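Local coordinates for protein branched-chain amino acid aminotransferase (Thermoproteus uzoniensis, PDB 5CE8) that probably transfers the amino groups of leucine, isoleucine and valine to 2-oxoglutarate, using pyridoxal 5'-phosphate as cofactor, at residues Val147-Val152 with Ala174-Ala179. Residues are numbered along the deposited sequence; the frame is centred on the assembly and turned at random.
Sequences VSWRRV and AVEARA
The carboxylate of Glu176, on helix 167-179, grips the loop that follows strand 142-146 almost entirely through Ser148. The serine hydroxyl OG donates to Glu176 OE2 at 2.5 Å, a very short bond that meets the oxygen from above the carboxylate plane. The backbone N of Ser148 donates to Glu176 OE1 at 3.0 Å, on the syn lone pair, and more weakly to OE2. Serine suits the place because OG, lying between its own N and carbonyl carbon (chi1 58°), can reach the same carboxylate as its amide. Glutamate supplies the length: CG is anti to the backbone N (chi1 -178°) and the chain runs on extended, carrying the carboxylate across from the helix. A water whose oxygen lies 3.0 Å from Glu176 OE2 donates to it and accepts from Trp149 NE1, the donor that suits tryptophan to this place. The indole lies aslant to the acid, planes 55° apart, with Trp149 CD1 3.1 Å from Glu176 OE2.

Val147 and Glu176 run alongside each other, pointing opposite ways, Val147 CB 3.5 Å from Glu176 OE1. The short methyl of Ala177 lets the helix approach Val147 CG1, and both side chains also pack on Ala185 of strand 184-188. Arg246 of a neighbouring subunit bonds to Ser148 OG and makes a cation-pi contact with Trp149.

The loop runs on to Arg151, which touches PLP, though Val147's side chain is about 12 Å from the cofactor. Bonds from amide, hydroxyl and water, with that arginine close by, would favour an ionised Glu176, so one acid ties loop to helix at a subunit interface.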
ATOM      1  N   VAL A 147      -9.808   9.329  13.229  1.00 17.51           N
ATOM      2  CA  VAL A 147     -10.344   7.999  13.413  1.00 14.91           C
ATOM      3  C   VAL A 147      -9.569   6.815  12.867  1.00 15.39           C
ATOM      4  O   VAL A 147      -8.588   6.961  12.092  1.00 14.65           O
ATOM      5  CB  VAL A 147     -11.807   7.911  12.970  1.00 15.73           C
ATOM      6  CG1 VAL A 147     -12.605   8.827  13.754  1.00 15.08           C
ATOM      7  CG2 VAL A 147     -12.017   8.225  11.478  1.00 18.39           C
ATOM      8  N   SER A 148      -9.961   5.614  13.339  1.00 17.50           N
ATOM      9  CA  SER A 148      -9.262   4.367  12.952  1.00 16.21           C
ATOM     10  C   SER A 148      -9.609   3.965  11.508  1.00 18.91           C
ATOM     11  O   SER A 148      -8.850   3.241  10.939  1.00 20.11           O
ATOM     12  CB  SER A 148      -9.639   3.156  13.833  1.00 16.75           C
ATOM     13  OG  SER A 148     -11.092   2.922  13.766  1.00 21.14           O
ATOM     14  N   TRP A 149     -10.811   4.341  11.031  1.00 15.69           N
ATOM     15  CA  TRP A 149     -11.301   4.155   9.705  1.00 15.28           C
ATOM     16  C   TRP A 149     -10.675   5.053   8.674  1.00 15.12           C
ATOM     17  O   TRP A 149     -10.674   6.221   8.805  1.00 17.59           O
ATOM     18  CB  TRP A 149     -12.846   4.411   9.686  1.00 17.68           C
ATOM     19  CG  TRP A 149     -13.569   3.397  10.532  1.00 17.85           C
ATOM     20  CD1 TRP A 149     -13.996   3.596  11.785  1.00 18.10           C
ATOM     21  CD2 TRP A 149     -13.918   2.070  10.184  1.00 16.35           C
ATOM     22  NE1 TRP A 149     -14.563   2.481  12.244  1.00 19.83           N
ATOM     23  CE2 TRP A 149     -14.447   1.497  11.296  1.00 18.66           C
ATOM     24  CE3 TRP A 149     -13.680   1.271   9.097  1.00 17.88           C
ATOM     25  CZ2 TRP A 149     -14.873   0.124  11.332  1.00 19.94           C
ATOM     26  CZ3 TRP A 149     -14.077  -0.054   9.107  1.00 17.24           C
ATOM     27  CH2 TRP A 149     -14.664  -0.614  10.239  1.00 17.90           C
ATOM     28  N   ARG A 150     -10.130   4.494   7.623  1.00 17.16           N
ATOM     29  CA  ARG A 150      -9.641   5.294   6.542  1.00 19.31           C
ATOM     30  C   ARG A 150     -10.755   5.603   5.551  1.00 18.98           C
ATOM     31  O   ARG A 150     -11.659   4.799   5.409  1.00 17.15           O
ATOM     32  CB  ARG A 150      -8.523   4.560   5.810  1.00 19.48           C
ATOM     33  CG  ARG A 150      -7.363   4.165   6.696  1.00 20.45           C
ATOM     34  CD  ARG A 150      -6.641   5.421   7.249  1.00 25.23           C
ATOM     35  NE  ARG A 150      -5.350   5.168   7.916  1.00 26.19           N
ATOM     36  CZ  ARG A 150      -5.096   5.260   9.247  1.00 34.41           C
ATOM     37  NH1 ARG A 150      -6.031   5.548  10.161  1.00 28.63           N
ATOM     38  NH2 ARG A 150      -3.832   5.060   9.692  1.00 38.43           N
ATOM     39  N   ARG A 151     -10.662   6.758   4.900  1.00 18.06           N
ATOM     40  CA  ARG A 151     -11.537   7.093   3.778  1.00 19.25           C
ATOM     41  C   ARG A 151     -11.523   6.026   2.676  1.00 19.49           C
ATOM     42  O   ARG A 151     -10.476   5.557   2.239  1.00 19.53           O
ATOM     43  CB  ARG A 151     -11.136   8.459   3.193  1.00 19.09           C
ATOM     44  CG  ARG A 151     -11.940   9.045   2.075  1.00 18.24           C
ATOM     45  CD  ARG A 151     -13.339   9.662   2.374  1.00 22.75           C
ATOM     46  NE  ARG A 151     -13.699  10.440   1.180  1.00 26.14           N
ATOM     47  CZ  ARG A 151     -14.913  10.548   0.593  1.00 28.65           C
ATOM     48  NH1 ARG A 151     -15.998  10.031   1.130  1.00 28.52           N
ATOM     49  NH2 ARG A 151     -15.036  11.245  -0.549  1.00 29.49           N
ATOM     50  N   VAL A 152     -12.674   5.721   2.152  1.00 18.01           N
ATOM     51  CA  VAL A 152     -12.765   4.641   1.198  1.00 21.14           C
ATOM     52  C   VAL A 152     -11.940   5.181  -0.025  1.00 20.14           C
ATOM     53  O   VAL A 152     -11.962   6.406  -0.299  1.00 22.42           O
ATOM     54  CB  VAL A 152     -14.236   4.177   0.917  1.00 24.13           C
ATOM     55  CG1 VAL A 152     -15.133   5.196   0.380  1.00 26.64           C
ATOM     56  CG2 VAL A 152     -14.247   3.047  -0.075  1.00 27.07           C
ATOM     57  N   ALA A 174     -17.998   8.797  11.781  1.00 23.18           N
ATOM     58  CA  ALA A 174     -18.783   9.740  12.552  1.00 20.16           C
ATOM     59  C   ALA A 174     -19.133   9.154  13.910  1.00 21.39           C
ATOM     60  O   ALA A 174     -18.948   9.824  14.976  1.00 21.42           O
ATOM     61  CB  ALA A 174     -20.035  10.078  11.787  1.00 21.09           C
ATOM     62  N   VAL A 175     -19.510   7.877  13.920  1.00 20.12           N
ATOM     63  CA  VAL A 175     -19.892   7.192  15.140  1.00 21.56           C
ATOM     64  C   VAL A 175     -18.698   6.947  16.017  1.00 20.30           C
ATOM     65  O   VAL A 175     -18.790   7.130  17.228  1.00 15.82           O
ATOM     66  CB  VAL A 175     -20.644   5.884  14.840  1.00 26.14           C
ATOM     67  CG1 VAL A 175     -20.754   4.921  16.084  1.00 25.25           C
ATOM     68  CG2 VAL A 175     -21.998   6.241  14.224  1.00 26.08           C
ATOM     69  N   GLU A 176     -17.581   6.544  15.431  1.00 19.46           N
ATOM     70  CA  GLU A 176     -16.393   6.370  16.215  1.00 17.89           C
ATOM     71  C   GLU A 176     -16.042   7.632  16.973  1.00 19.68           C
ATOM     72  O   GLU A 176     -15.794   7.599  18.154  1.00 20.92           O
ATOM     73  CB  GLU A 176     -15.178   5.958  15.360  1.00 18.25           C
ATOM     74  CG  GLU A 176     -13.920   5.730  16.250  1.00 18.11           C
ATOM     75  CD  GLU A 176     -12.702   5.356  15.478  1.00 19.01           C
ATOM     76  OE1 GLU A 176     -11.588   5.889  15.793  1.00 18.71           O
ATOM     77  OE2 GLU A 176     -12.859   4.541  14.529  1.00 15.97           O
ATOM     78  N   ALA A 177     -16.053   8.784  16.325  1.00 19.06           N
ATOM     79  CA  ALA A 177     -15.705   9.986  17.030  1.00 21.35           C
ATOM     80  C   ALA A 177     -16.716  10.406  18.121  1.00 22.70           C
ATOM     81  O   ALA A 177     -16.385  10.770  19.264  1.00 17.09           O
ATOM     82  CB  ALA A 177     -15.460  11.108  15.997  1.00 20.03           C
ATOM     83  N   ARG A 178     -17.977  10.291  17.770  1.00 25.93           N
ATOM     84  CA  ARG A 178     -19.052  10.677  18.671  1.00 27.93           C
ATOM     85  C   ARG A 178     -19.251   9.747  19.811  1.00 28.94           C
ATOM     86  O   ARG A 178     -19.521  10.249  20.893  1.00 32.52           O
ATOM     87  CB  ARG A 178     -20.325  10.826  17.871  1.00 27.90           C
ATOM     88  CG  ARG A 178     -20.239  11.981  16.888  1.00 27.34           C
ATOM     89  CD  ARG A 178     -21.443  12.006  15.946  1.00 26.78           C
ATOM     90  NE  ARG A 178     -21.572  13.209  15.158  1.00 27.32           N
ATOM     91  CZ  ARG A 178     -20.782  13.522  14.145  1.00 28.84           C
ATOM     92  NH1 ARG A 178     -19.720  12.727  13.839  1.00 29.37           N
ATOM     93  NH2 ARG A 178     -21.010  14.649  13.453  1.00 27.81           N
ATOM     94  N   ALA A 179     -19.053   8.440  19.617  1.00 28.82           N
ATOM     95  CA  ALA A 179     -19.081   7.431  20.730  1.00 32.54           C
ATOM     96  C   ALA A 179     -18.150   7.823  21.908  1.00 38.30           C
ATOM     97  O   ALA A 179     -18.529   7.692  23.058  1.00 38.44           O
ATOM     98  CB  ALA A 179     -18.761   6.022  20.245  1.00 33.53           C
TER
HETATM   99  O   HOH W   1     -14.432   2.083  15.101  1.00 34.46           O